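Local coordinates for protein putative sporulation-specific glycosylase YdhD (Bacillus subtilis subsp. subtilis str. 168, PDB 3CZ8) that probably hydrolyses glycosidic bonds in a polysaccharide during sporulation, through the family 18 glycosyl hydrolase domain that this chain comprises, at residues A[30-36]-A[65-70]; A[112-118]-A[146-151]; A[166-170]-A[207-212]; A[217-223]-A[300-306]. The protein carries 1 engineered substitution. Where two conformers were deposited one is given. Residues are numbered along the deposited sequence.

Contact 1 (A[30-36]-A[65-70]); sequences APYSSSI and RRVTPL. With GOL (glycerol), chain C.
Parallel strands exchange hydrogen bonds in a staggered ladder, which 30-36 and 65-70 begin here. R66, with positive phi (64/45), ends helix 56-64 in a Schellman motif; the chain is extended from V67 and from S34 onward. S35 pairs with T68 (CA-CA 4.4 Å) and I36 with P69 (5.0 Å). T68 N donates to S34 O at 3.1 Å, I36 N to T68 O at 2.9 Å, and L70 N to I36 O at 2.7 Å, all nearly straight. I36 O also has P69 CA at 3.6 Å, a CA-H...O contact; the P69 carbonyl turns the other way, to G113. This is the parallel pairing of the beta-alpha-beta unit 35-42, 56-64, 68-77, part of the TIM barrel of family 18 hydrolases. The S34 hydroxyl bonds to V15 O on the neighbouring strand 9-17, and the S35 backbone is also hydrogen-bonded to V15. On the face shared by S35 and T68, S35 OG (chi1 p) hydrogen-bonds at 2.9 Å to O1 of a glycerol, probably from the crystallisation liquor, and T68 OG1 weakly to its O3 at 3.4 Å. Across the strand, I36 CG1 meets V67 CG1 at 4.1 Å. Before the strands, Y32 (chi1 m) lays a ring face over the backbone of R66 and V67, with CD2 3.6 Å from R66 O. R66 NH1 reaches A30 O weakly at 3.5 Å.

Contact 2 (A[112-118]-A[146-151]); sequences YGGVTID and YVLTIA
Neighbouring TIM-barrel strands usually run parallel, joined by a beta-alpha-beta crossover, as 114-118 and 147-151 are through helix 127-143, axes 4.3 Å apart and crossing at -23°. G114 pairs with V147, V115 with L148, T116 with T149 and I117 with I150. Backbone bonds alternate: V147 N to G113 O (3.2 Å), V115 N to V147 O (3.1 Å), T149 N to V115 O (3.1 Å), I117 N to T149 O (2.9 Å) and A151 N to I117 O (2.8 Å). The backbone angles of G114 (158/-167) suit only glycine, and a CB would strike V147 O.

On the T116-T149 face, T149 OG1 (chi1 p) donates to V115 O at 2.7 Å, and T116 OG1 (chi1 m) lies 2.7 Å from T149 OG1, with S37 as a further partner. Apolar contacts fill the other face, towards helices 93-110 and 127-143: V115 CG2 meets L148 CD1 at 3.7 Å and I117 CB I150 CG1 at 4.2 Å.

D118 OD1 rests 3.8 Å from A151 CB, close to E120, the predicted proton donor. The chemistry implies an apolar helix-facing side, hydroxyls inside the barrel, and acidic groups at the C-terminal strand end, where TIM barrels carry active sites.

Contact 3 (A[166-170]-A[207-212]); sequences YDYGG and FTIAQV
The start of helix 168-174 meets the end of helix 198-208 on the outer layer of the TIM barrel, without a direct hydrogen bond between the two segments; side-chain packing and one bridging water join them. D167 N-caps helix 168-174, its OD2 accepting weakly from G169 N and G170 N, both at 3.4 Å; Y168 (chi1 m) has its CA-to-CB bond directed toward 207-212, and packs on V152 and I180 of strands 147-153 and 177-181.

F207 (chi1 t) comes first: its CE2 lies 3.9 Å from Y168 CD2, ring centroids 5.6 Å apart, planes inclined at 52°. T208 (chi1 m) sets OG1 3.2 Å from Y168 CE2, near the ring edge, while this hydroxyl bonds to T204 O. T208 O accepts from Q211 N at 2.9 Å and V212 N at 2.8 Å, turning the chain back. Q211 CA lies 4.8 Å from G169 CA, and a water donates to Q211 O (2.6 Å) and G169 O (2.8 Å). V212 (chi1 t) closes the segment, CG2 3.4 Å from Y168 O.

Y168, its hydroxyl held by P153 O, links strand and helix ends through ring packing and a hydrogen bond, while the water joins carbonyls that could not pair directly.

Contact 4 (A[217-223]-A[300-306]); sequences IIIGVPL and LQAIGAW
Branched aliphatic side chains dominate the centre. On one face, I219 CG1 packs on L300 CD2 (3.8 Å), I217 CG2 on L300 CG (3.8 Å) and V221 CG1 on I303 CG2 (3.9 Å), with helix 285-297 covering I219, V221 and I303. On the other, I218 CG1 touches A302 CB at 3.7 Å and I218 CG2 lies 3.6 Å from G304 N.

The axes of strands 217-220 and 302-306 lie 4.4 Å apart, crossing at -39°, with I218 opposite A302, I219 opposite I303 and G220 opposite G304. Strand 302-310 closes the barrel: it runs parallel to 217-220 on one side and antiparallel to the first strand, 9-17, on the other. The ladder comprises I219 N to A302 O (3.0 Å), G304 N to I219 O (2.9 Å) and V221 N to G304 O (2.8 Å), after a weak Q301 N to I217 O (3.1 Å).

Past the ladder, W306 (chi1 m, chi2 91°) donates from NE1 to V221 O at 3.2 Å. L223 CB sits over its five-membered ring, 3.9 Å from the centroid, a CH-pi contact. W306 lies about 7 Å, side chain to side chain, from E120, the predicted proton donor; its O accepts from N245 of the second subunit.

Overall arrangement
The chemistry of the four contacts varies with their place in the barrel. Contacts 2 and 4 are buried, while contacts 1 and 3 are only partly so, nearer the periphery. Contacts 1, 2 and 4 are parallel strand pairings of one sheet, and contacts 1 and 2 adjoin, P69 O lying 2.8 Å from G113 N, a probable hydrogen bond. Contact 3 has no ladder: it joins helix ends through aromatic packing and water, and meets contact 4 where T208 CG2 lies 3.8 Å from I217 CD1. Hydroxyls enrich contacts 1 and 2, whereas contact 4 is mainly aliphatic. Contacts 2 and 4 approach predicted proton donor E120, through D118 and W306; contacts 1 and 4 both touch the second subunit.

Contact 1 (A[30-36]-A[65-70])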
loop_
_atom_site.group_PDB
_atom_site.type_symbol
_atom_site.label_atom_id
_atom_site.label_comp_id
_atom_site.label_asym_id
_atom_site.label_seq_id
_atom_site.Cartn_x
_atom_site.Cartn_y
_atom_site.Cartn_z
ATOM N N ALA A 30 -3.495 21.598 22.746
ATOM C CA ALA A 30 -2.969 20.434 23.464
ATOM C C ALA A 30 -1.766 19.816 22.747
ATOM O O ALA A 30 -1.689 19.892 21.516
ATOM C CB ALA A 30 -4.080 19.394 23.650
ATOM N N PRO A 31 -0.813 19.225 23.512
ATOM C CA PRO A 31 0.315 18.496 22.914
ATOM C C PRO A 31 -0.160 17.333 22.045
ATOM O O PRO A 31 -1.088 16.613 22.434
ATOM C CB PRO A 31 1.094 17.979 24.134
ATOM C CG PRO A 31 0.127 18.040 25.272
ATOM C CD PRO A 31 -0.725 19.231 24.986
ATOM N N TYR A 32 0.464 17.169 20.877
ATOM C CA TYR A 32 -0.012 16.214 19.871
ATOM C C TYR A 32 0.118 14.757 20.316
ATOM O O TYR A 32 1.065 14.383 21.007
ATOM C CB TYR A 32 0.649 16.446 18.507
ATOM C CG TYR A 32 0.235 17.736 17.818
ATOM C CD1 TYR A 32 1.000 18.266 16.780
ATOM C CD2 TYR A 32 -0.916 18.431 18.208
ATOM C CE1 TYR A 32 0.627 19.449 16.143
ATOM C CE2 TYR A 32 -1.292 19.616 17.582
ATOM C CZ TYR A 32 -0.518 20.119 16.550
ATOM O OH TYR A 32 -0.890 21.293 15.925
ATOM N N SER A 33 -0.860 13.954 19.913
ATOM C CA SER A 33 -1.018 12.589 20.391
ATOM C C SER A 33 -0.629 11.537 19.340
ATOM O O SER A 33 -0.649 10.329 19.615
ATOM C CB SER A 33 -2.467 12.394 20.845
ATOM O OG SER A 33 -2.745 11.048 21.167
ATOM N N SER A 34 -0.272 11.995 18.142
ATOM C CA SER A 34 0.085 11.092 17.054
ATOM C C SER A 34 1.207 11.659 16.203
ATOM O O SER A 34 1.563 12.830 16.325
ATOM C CB SER A 34 -1.142 10.784 16.189
ATOM O OG SER A 34 -0.868 9.741 15.268
ATOM N N SER A 35 1.773 10.815 15.347
ATOM C CA SER A 35 2.816 11.253 14.434
ATOM C C SER A 35 2.766 10.479 13.127
ATOM O O SER A 35 2.153 9.418 13.051
ATOM C CB SER A 35 4.206 11.162 15.081
ATOM O OG SER A 35 4.476 9.854 15.552
ATOM N N ILE A 36 3.391 11.043 12.098
ATOM C CA ILE A 36 3.568 10.379 10.817
ATOM C C ILE A 36 5.047 10.506 10.478
ATOM O O ILE A 36 5.577 11.616 10.431
ATOM C CB ILE A 36 2.679 11.025 9.711
ATOM C CG1 ILE A 36 1.234 10.542 9.841
ATOM C CG2 ILE A 36 3.201 10.720 8.313
ATOM C CD1 ILE A 36 0.233 11.381 9.072
ATOM N N ARG A 65 -3.640 18.761 10.416
ATOM C CA ARG A 65 -4.453 17.681 10.973
ATOM C C ARG A 65 -4.183 17.430 12.465
ATOM O O ARG A 65 -4.774 16.524 13.068
ATOM C CB ARG A 65 -4.252 16.403 10.153
ATOM C CG ARG A 65 -4.965 16.425 8.796
ATOM C CD ARG A 65 -4.376 15.437 7.786
ATOM N NE ARG A 65 -4.471 14.041 8.220
ATOM C CZ ARG A 65 -3.429 13.281 8.549
ATOM N NH1 ARG A 65 -2.196 13.769 8.495
ATOM N NH2 ARG A 65 -3.620 12.025 8.932
ATOM N N ARG A 66 -3.302 18.253 13.044
ATOM C CA ARG A 66 -2.893 18.183 14.464
ATOM C C ARG A 66 -2.165 16.876 14.814
ATOM O O ARG A 66 -2.424 16.238 15.839
ATOM C CB ARG A 66 -4.063 18.479 15.423
ATOM C CG ARG A 66 -4.596 19.910 15.329
ATOM C CD ARG A 66 -5.559 20.233 16.468
ATOM N NE ARG A 66 -4.889 20.237 17.769
ATOM C CZ ARG A 66 -5.490 20.469 18.935
ATOM N NH1 ARG A 66 -4.781 20.446 20.056
ATOM N NH2 ARG A 66 -6.791 20.723 18.987
ATOM N N VAL A 67 -1.246 16.501 13.930
ATOM C CA VAL A 67 -0.434 15.297 14.045
ATOM C C VAL A 67 0.988 15.760 13.723
ATOM O O VAL A 67 1.162 16.660 12.899
ATOM C CB VAL A 67 -0.955 14.202 13.055
ATOM C CG1 VAL A 67 0.022 13.066 12.882
ATOM C CG2 VAL A 67 -2.297 13.638 13.526
ATOM N N THR A 68 1.998 15.185 14.385
ATOM C CA THR A 68 3.394 15.608 14.169
ATOM C C THR A 68 4.037 14.936 12.948
ATOM O O THR A 68 4.137 13.715 12.903
ATOM C CB THR A 68 4.290 15.323 15.406
ATOM O OG1 THR A 68 3.628 15.741 16.603
ATOM C CG2 THR A 68 5.625 16.046 15.289
ATOM N N PRO A 69 4.477 15.730 11.953
ATOM C CA PRO A 69 5.258 15.136 10.871
ATOM C C PRO A 69 6.721 14.902 11.260
ATOM O O PRO A 69 7.422 15.831 11.683
ATOM C CB PRO A 69 5.147 16.165 9.745
ATOM C CG PRO A 69 4.917 17.462 10.428
ATOM C CD PRO A 69 4.256 17.175 11.751
ATOM N N LEU A 70 7.173 13.663 11.111
ATOM C CA LEU A 70 8.555 13.306 11.401
ATOM C C LEU A 70 9.278 12.925 10.122
ATOM O O LEU A 70 8.704 12.276 9.256
ATOM C CB LEU A 70 8.615 12.156 12.417
ATOM C CG LEU A 70 7.840 12.287 13.739
ATOM C CD1 LEU A 70 7.874 10.981 14.528
ATOM C CD2 LEU A 70 8.370 13.416 14.594
HETATM C C1 GOL C . 4.610 10.367 18.940
HETATM O O1 GOL C . 3.456 9.906 18.271
HETATM C C2 GOL C . 4.185 11.260 20.098
HETATM O O2 GOL C . 3.285 10.537 20.911
HETATM C C3 GOL C . 3.498 12.522 19.579
HETATM O O3 GOL C . 4.393 13.337 18.856
#

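Contact 2 (A[112-118]-A[146-151])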
loop_
_atom_site.group_PDB
_atom_site.type_symbol
_atom_site.label_atom_id
_atom_site.label_comp_id
_atom_site.label_asym_id
_atom_site.label_seq_id
_atom_site.Cartn_x
_atom_site.Cartn_y
_atom_site.Cartn_z
ATOM N N TYR A 112 9.668 20.042 9.839
ATOM C CA TYR A 112 9.276 18.817 10.531
ATOM C C TYR A 112 9.208 19.060 12.033
ATOM O O TYR A 112 9.861 19.964 12.545
ATOM C CB TYR A 112 10.276 17.702 10.244
ATOM C CG TYR A 112 10.130 17.033 8.893
ATOM C CD1 TYR A 112 9.094 16.126 8.653
ATOM C CD2 TYR A 112 11.045 17.277 7.870
ATOM C CE1 TYR A 112 8.965 15.491 7.425
ATOM C CE2 TYR A 112 10.925 16.646 6.634
ATOM C CZ TYR A 112 9.880 15.751 6.423
ATOM O OH TYR A 112 9.743 15.120 5.209
ATOM N N GLY A 113 8.408 18.261 12.733
ATOM C CA GLY A 113 8.340 18.326 14.192
ATOM C C GLY A 113 9.341 17.429 14.908
ATOM O O GLY A 113 9.353 17.362 16.137
ATOM N N GLY A 114 10.188 16.747 14.139
ATOM C CA GLY A 114 11.151 15.807 14.697
ATOM C C GLY A 114 11.617 14.784 13.681
ATOM O O GLY A 114 11.407 14.961 12.476
ATOM N N VAL A 115 12.278 13.732 14.159
ATOM C CA VAL A 115 12.745 12.666 13.272
ATOM C C VAL A 115 12.404 11.259 13.735
ATOM O O VAL A 115 12.002 11.028 14.880
ATOM C CB VAL A 115 14.281 12.704 13.004
ATOM C CG1 VAL A 115 14.669 13.916 12.195
ATOM C CG2 VAL A 115 15.067 12.623 14.293
ATOM N N THR A 116 12.578 10.329 12.804
ATOM C CA THR A 116 12.577 8.904 13.084
ATOM C C THR A 116 13.856 8.362 12.485
ATOM O O THR A 116 14.044 8.394 11.270
ATOM C CB THR A 116 11.345 8.191 12.503
ATOM O OG1 THR A 116 10.168 8.761 13.080
ATOM C CG2 THR A 116 11.378 6.696 12.821
ATOM N N ILE A 117 14.767 7.919 13.343
ATOM C CA ILE A 117 15.982 7.289 12.861
ATOM C C ILE A 117 15.615 5.850 12.513
ATOM O O ILE A 117 15.114 5.102 13.356
ATOM C CB ILE A 117 17.137 7.353 13.904
ATOM C CG1 ILE A 117 17.611 8.802 14.120
ATOM C CG2 ILE A 117 18.295 6.476 13.475
ATOM C CD1 ILE A 117 18.244 9.470 12.872
ATOM N N ASP A 118 15.821 5.491 11.252
ATOM C CA ASP A 118 15.592 4.132 10.791
ATOM C C ASP A 118 16.909 3.621 10.215
ATOM O O ASP A 118 17.067 3.482 9.005
ATOM C CB ASP A 118 14.444 4.095 9.770
ATOM C CG ASP A 118 14.122 2.684 9.274
ATOM O OD1 ASP A 118 14.411 1.705 9.990
ATOM O OD2 ASP A 118 13.573 2.559 8.159
ATOM N N TYR A 146 12.564 19.779 18.921
ATOM C CA TYR A 146 12.248 18.648 18.036
ATOM C C TYR A 146 12.338 17.289 18.732
ATOM O O TYR A 146 13.266 17.034 19.499
ATOM C CB TYR A 146 13.167 18.654 16.818
ATOM C CG TYR A 146 13.141 19.944 16.035
ATOM C CD1 TYR A 146 14.132 20.911 16.214
ATOM C CD2 TYR A 146 12.130 20.199 15.108
ATOM C CE1 TYR A 146 14.112 22.100 15.494
ATOM C CE2 TYR A 146 12.105 21.385 14.381
ATOM C CZ TYR A 146 13.096 22.328 14.582
ATOM O OH TYR A 146 13.068 23.499 13.872
ATOM N N VAL A 147 11.378 16.424 18.425
ATOM C CA VAL A 147 11.249 15.089 19.019
ATOM C C VAL A 147 12.239 14.102 18.371
ATOM O O VAL A 147 12.526 14.194 17.179
ATOM C CB VAL A 147 9.774 14.585 18.879
ATOM C CG1 VAL A 147 9.539 13.261 19.590
ATOM C CG2 VAL A 147 8.803 15.622 19.426
ATOM N N LEU A 148 12.787 13.183 19.166
ATOM C CA LEU A 148 13.652 12.128 18.641
ATOM C C LEU A 148 12.994 10.773 18.822
ATOM O O LEU A 148 12.701 10.358 19.940
ATOM C CB LEU A 148 15.043 12.155 19.295
ATOM C CG LEU A 148 16.046 11.065 18.879
ATOM C CD1 LEU A 148 16.273 11.033 17.387
ATOM C CD2 LEU A 148 17.369 11.221 19.596
ATOM N N THR A 149 12.733 10.101 17.703
ATOM C CA THR A 149 12.179 8.752 17.722
ATOM C C THR A 149 13.076 7.837 16.895
ATOM O O THR A 149 13.867 8.309 16.085
ATOM C CB THR A 149 10.715 8.686 17.194
ATOM O OG1 THR A 149 10.702 8.880 15.774
ATOM C CG2 THR A 149 9.828 9.736 17.852
ATOM N N ILE A 150 12.956 6.530 17.113
ATOM C CA ILE A 150 13.815 5.556 16.453
ATOM C C ILE A 150 13.039 4.277 16.133
ATOM O O ILE A 150 12.198 3.829 16.921
ATOM C CB ILE A 150 15.084 5.249 17.301
ATOM C CG1 ILE A 150 16.011 4.264 16.575
ATOM C CG2 ILE A 150 14.702 4.746 18.704
ATOM C CD1 ILE A 150 17.367 4.101 17.208
ATOM N N ALA A 151 13.295 3.719 14.951
ATOM C CA ALA A 151 12.773 2.408 14.594
ATOM C C ALA A 151 13.869 1.386 14.884
ATOM O O ALA A 151 14.973 1.491 14.348
ATOM C CB ALA A 151 12.360 2.376 13.124
#

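Contact 3 (A[166-170]-A[207-212])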
loop_
_atom_site.group_PDB
_atom_site.type_symbol
_atom_site.label_atom_id
_atom_site.label_comp_id
_atom_site.label_asym_id
_atom_site.label_seq_id
_atom_site.Cartn_x
_atom_site.Cartn_y
_atom_site.Cartn_z
ATOM N N TYR A 166 21.886 -2.626 18.747
ATOM C CA TYR A 166 20.766 -1.881 19.314
ATOM C C TYR A 166 20.665 -2.084 20.814
ATOM O O TYR A 166 20.032 -3.023 21.294
ATOM C CB TYR A 166 19.458 -2.254 18.606
ATOM C CG TYR A 166 19.543 -2.056 17.113
ATOM C CD1 TYR A 166 19.437 -0.780 16.562
ATOM C CD2 TYR A 166 19.757 -3.136 16.253
ATOM C CE1 TYR A 166 19.525 -0.579 15.194
ATOM C CE2 TYR A 166 19.851 -2.946 14.875
ATOM C CZ TYR A 166 19.733 -1.660 14.360
ATOM O OH TYR A 166 19.819 -1.441 13.017
ATOM N N ASP A 167 21.313 -1.189 21.549
ATOM C CA ASP A 167 21.262 -1.187 22.999
ATOM C C ASP A 167 19.953 -0.539 23.437
ATOM O O ASP A 167 19.838 0.676 23.403
ATOM C CB ASP A 167 22.464 -0.404 23.537
ATOM C CG ASP A 167 22.559 -0.422 25.053
ATOM O OD1 ASP A 167 23.497 0.210 25.582
ATOM O OD2 ASP A 167 21.713 -1.057 25.721
ATOM N N TYR A 168 18.984 -1.348 23.869
ATOM C CA TYR A 168 17.656 -0.847 24.269
ATOM C C TYR A 168 17.690 0.136 25.437
ATOM O O TYR A 168 16.971 1.135 25.427
ATOM C CB TYR A 168 16.708 -2.005 24.613
ATOM C CG TYR A 168 15.891 -2.554 23.447
ATOM C CD1 TYR A 168 16.370 -2.520 22.137
ATOM C CD2 TYR A 168 14.645 -3.132 23.671
ATOM C CE1 TYR A 168 15.616 -3.034 21.078
ATOM C CE2 TYR A 168 13.892 -3.652 22.625
ATOM C CZ TYR A 168 14.383 -3.603 21.335
ATOM O OH TYR A 168 13.631 -4.123 20.311
ATOM N N GLY A 169 18.524 -0.153 26.435
ATOM C CA GLY A 169 18.625 0.676 27.636
ATOM C C GLY A 169 19.309 1.995 27.354
ATOM O O GLY A 169 18.904 3.035 27.877
ATOM N N GLY A 170 20.344 1.946 26.518
ATOM C CA GLY A 170 21.076 3.138 26.106
ATOM C C GLY A 170 20.317 4.015 25.122
ATOM O O GLY A 170 20.408 5.245 25.186
ATOM N N PHE A 207 11.352 -7.855 27.884
ATOM C CA PHE A 207 12.748 -7.445 27.769
ATOM C C PHE A 207 12.897 -5.918 27.712
ATOM O O PHE A 207 13.857 -5.365 28.255
ATOM C CB PHE A 207 13.365 -8.105 26.530
ATOM C CG PHE A 207 14.777 -7.677 26.230
ATOM C CD1 PHE A 207 15.848 -8.207 26.947
ATOM C CD2 PHE A 207 15.042 -6.775 25.200
ATOM C CE1 PHE A 207 17.156 -7.824 26.664
ATOM C CE2 PHE A 207 16.343 -6.390 24.907
ATOM C CZ PHE A 207 17.406 -6.920 25.639
ATOM N N THR A 208 11.941 -5.248 27.068
ATOM C CA THR A 208 11.991 -3.795 26.883
ATOM C C THR A 208 11.569 -2.981 28.119
ATOM O O THR A 208 12.186 -1.965 28.437
ATOM C CB THR A 208 11.150 -3.351 25.659
ATOM O OG1 THR A 208 11.373 -4.253 24.572
ATOM C CG2 THR A 208 11.553 -1.962 25.215
ATOM N N ILE A 209 10.526 -3.427 28.816
ATOM C CA ILE A 209 10.009 -2.714 29.993
ATOM C C ILE A 209 10.932 -2.810 31.220
ATOM O O ILE A 209 10.720 -2.128 32.225
ATOM C CB ILE A 209 8.578 -3.176 30.375
ATOM C CG1 ILE A 209 8.588 -4.650 30.797
ATOM C CG2 ILE A 209 7.599 -2.879 29.232
ATOM C CD1 ILE A 209 7.243 -5.223 31.138
ATOM N N ALA A 210 11.946 -3.666 31.125
ATOM C CA ALA A 210 12.993 -3.777 32.134
ATOM C C ALA A 210 14.127 -2.804 31.838
ATOM O O ALA A 210 15.074 -2.699 32.614
ATOM C CB ALA A 210 13.526 -5.204 32.182
ATOM N N GLN A 211 14.021 -2.091 30.717
ATOM C CA GLN A 211 15.103 -1.243 30.231
ATOM C C GLN A 211 14.679 0.168 29.833
ATOM O O GLN A 211 15.496 1.086 29.854
ATOM C CB GLN A 211 15.812 -1.924 29.056
ATOM C CG GLN A 211 16.870 -2.931 29.476
ATOM C CD GLN A 211 17.411 -3.722 28.308
ATOM O OE1 GLN A 211 16.668 -4.429 27.627
ATOM N NE2 GLN A 211 18.713 -3.609 28.066
ATOM N N VAL A 212 13.409 0.338 29.460
ATOM C CA VAL A 212 12.894 1.615 28.935
ATOM C C VAL A 212 11.577 1.955 29.654
ATOM O O VAL A 212 10.790 1.051 29.908
ATOM C CB VAL A 212 12.621 1.528 27.390
ATOM C CG1 VAL A 212 12.395 2.901 26.789
ATOM C CG2 VAL A 212 13.773 0.840 26.646
HETATM O O HOH W 1 16.250 3.247 28.695
#

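Contact 4 (A[217-223]-A[300-306])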
loop_
_atom_site.group_PDB
_atom_site.type_symbol
_atom_site.label_atom_id
_atom_site.label_comp_id
_atom_site.label_asym_id
_atom_site.label_seq_id
_atom_site.Cartn_x
_atom_site.Cartn_y
_atom_site.Cartn_z
ATOM N N ILE A 217 7.368 3.445 24.572
ATOM C CA ILE A 217 7.340 2.220 23.772
ATOM C C ILE A 217 6.144 2.153 22.822
ATOM O O ILE A 217 4.993 2.178 23.258
ATOM C CB ILE A 217 7.366 0.948 24.672
ATOM C CG1 ILE A 217 8.587 0.961 25.602
ATOM C CG2 ILE A 217 7.358 -0.318 23.822
ATOM C CD1 ILE A 217 8.565 -0.117 26.689
ATOM N N ILE A 218 6.435 2.050 21.527
ATOM C CA ILE A 218 5.411 1.868 20.508
ATOM C C ILE A 218 5.668 0.520 19.836
ATOM O O ILE A 218 6.771 0.268 19.356
ATOM C CB ILE A 218 5.415 3.036 19.473
ATOM C CG1 ILE A 218 4.927 4.346 20.111
ATOM C CG2 ILE A 218 4.548 2.718 18.263
ATOM C CD1 ILE A 218 6.014 5.243 20.665
ATOM N N ILE A 219 4.663 -0.355 19.841
ATOM C CA ILE A 219 4.769 -1.651 19.156
ATOM C C ILE A 219 4.304 -1.550 17.691
ATOM O O ILE A 219 3.115 -1.403 17.410
ATOM C CB ILE A 219 4.015 -2.783 19.915
ATOM C CG1 ILE A 219 4.462 -2.870 21.387
ATOM C CG2 ILE A 219 4.173 -4.132 19.202
ATOM C CD1 ILE A 219 5.962 -3.159 21.615
ATOM N N GLY A 220 5.259 -1.604 16.767
ATOM C CA GLY A 220 4.953 -1.606 15.337
ATOM C C GLY A 220 4.367 -2.933 14.881
ATOM O O GLY A 220 4.847 -3.993 15.274
ATOM N N VAL A 221 3.319 -2.869 14.060
ATOM C CA VAL A 221 2.673 -4.074 13.517
ATOM C C VAL A 221 3.202 -4.403 12.097
ATOM O O VAL A 221 3.757 -3.517 11.432
ATOM C CB VAL A 221 1.120 -3.965 13.547
ATOM C CG1 VAL A 221 0.603 -3.722 14.980
ATOM C CG2 VAL A 221 0.606 -2.922 12.567
ATOM N N PRO A 222 3.069 -5.677 11.647
ATOM C CA PRO A 222 3.586 -6.073 10.327
ATOM C C PRO A 222 3.047 -5.267 9.150
ATOM O O PRO A 222 1.872 -4.904 9.118
ATOM C CB PRO A 222 3.135 -7.529 10.189
ATOM C CG PRO A 222 2.935 -7.995 11.560
ATOM C CD PRO A 222 2.465 -6.829 12.347
ATOM N N LEU A 223 3.930 -4.984 8.203
ATOM C CA LEU A 223 3.539 -4.416 6.924
ATOM C C LEU A 223 3.119 -5.540 5.967
ATOM O O LEU A 223 2.137 -5.397 5.237
ATOM C CB LEU A 223 4.708 -3.597 6.352
ATOM C CG LEU A 223 4.690 -2.941 4.964
ATOM C CD1 LEU A 223 3.482 -2.035 4.728
ATOM C CD2 LEU A 223 5.996 -2.180 4.747
ATOM N N LEU A 300 1.633 0.415 27.643
ATOM C CA LEU A 300 2.543 0.964 26.637
ATOM C C LEU A 300 1.927 2.179 25.945
ATOM O O LEU A 300 0.726 2.413 26.062
ATOM C CB LEU A 300 2.904 -0.122 25.622
ATOM C CG LEU A 300 4.173 -0.961 25.815
ATOM C CD1 LEU A 300 4.675 -1.091 27.260
ATOM C CD2 LEU A 300 4.005 -2.321 25.164
ATOM N N GLN A 301 2.748 2.940 25.221
ATOM C CA GLN A 301 2.309 4.193 24.595
ATOM C C GLN A 301 1.319 4.024 23.448
ATOM O O GLN A 301 0.296 4.713 23.410
ATOM C CB GLN A 301 3.513 5.012 24.115
ATOM C CG GLN A 301 3.183 6.309 23.353
ATOM C CD GLN A 301 2.535 7.397 24.221
ATOM O OE1 GLN A 301 1.732 8.186 23.733
ATOM N NE2 GLN A 301 2.897 7.448 25.501
ATOM N N ALA A 302 1.624 3.115 22.521
ATOM C CA ALA A 302 0.883 3.022 21.265
ATOM C C ALA A 302 1.148 1.756 20.466
ATOM O O ALA A 302 2.119 1.033 20.706
ATOM C CB ALA A 302 1.191 4.231 20.391
ATOM N N ILE A 303 0.248 1.516 19.514
ATOM C CA ILE A 303 0.462 0.625 18.384
ATOM C C ILE A 303 0.945 1.524 17.233
ATOM O O ILE A 303 0.470 2.651 17.085
ATOM C CB ILE A 303 -0.860 -0.140 18.046
ATOM C CG1 ILE A 303 -1.047 -1.355 18.980
ATOM C CG2 ILE A 303 -0.964 -0.535 16.569
ATOM C CD1 ILE A 303 -0.257 -2.598 18.611
ATOM N N GLY A 304 1.926 1.056 16.465
ATOM C CA GLY A 304 2.354 1.757 15.248
ATOM C C GLY A 304 2.031 0.947 14.002
ATOM O O GLY A 304 2.131 -0.279 14.016
ATOM N N ALA A 305 1.640 1.624 12.923
ATOM C CA ALA A 305 1.225 0.936 11.691
ATOM C C ALA A 305 1.578 1.709 10.423
ATOM O O ALA A 305 2.166 2.791 10.488
ATOM C CB ALA A 305 -0.260 0.620 11.731
ATOM N N TRP A 306 1.213 1.149 9.270
ATOM C CA TRP A 306 1.664 1.677 7.980
ATOM C C TRP A 306 0.535 2.205 7.105
ATOM O O TRP A 306 -0.566 1.659 7.094
ATOM C CB TRP A 306 2.427 0.595 7.216
ATOM C CG TRP A 306 3.559 -0.003 7.991
ATOM C CD1 TRP A 306 3.512 -1.111 8.799
ATOM C CD2 TRP A 306 4.909 0.469 8.034
ATOM N NE1 TRP A 306 4.752 -1.353 9.338
ATOM C CE2 TRP A 306 5.628 -0.397 8.887
ATOM C CE3 TRP A 306 5.586 1.542 7.431
ATOM C CZ2 TRP A 306 6.990 -0.227 9.152
ATOM C CZ3 TRP A 306 6.935 1.712 7.699
ATOM C CH2 TRP A 306 7.625 0.829 8.553
#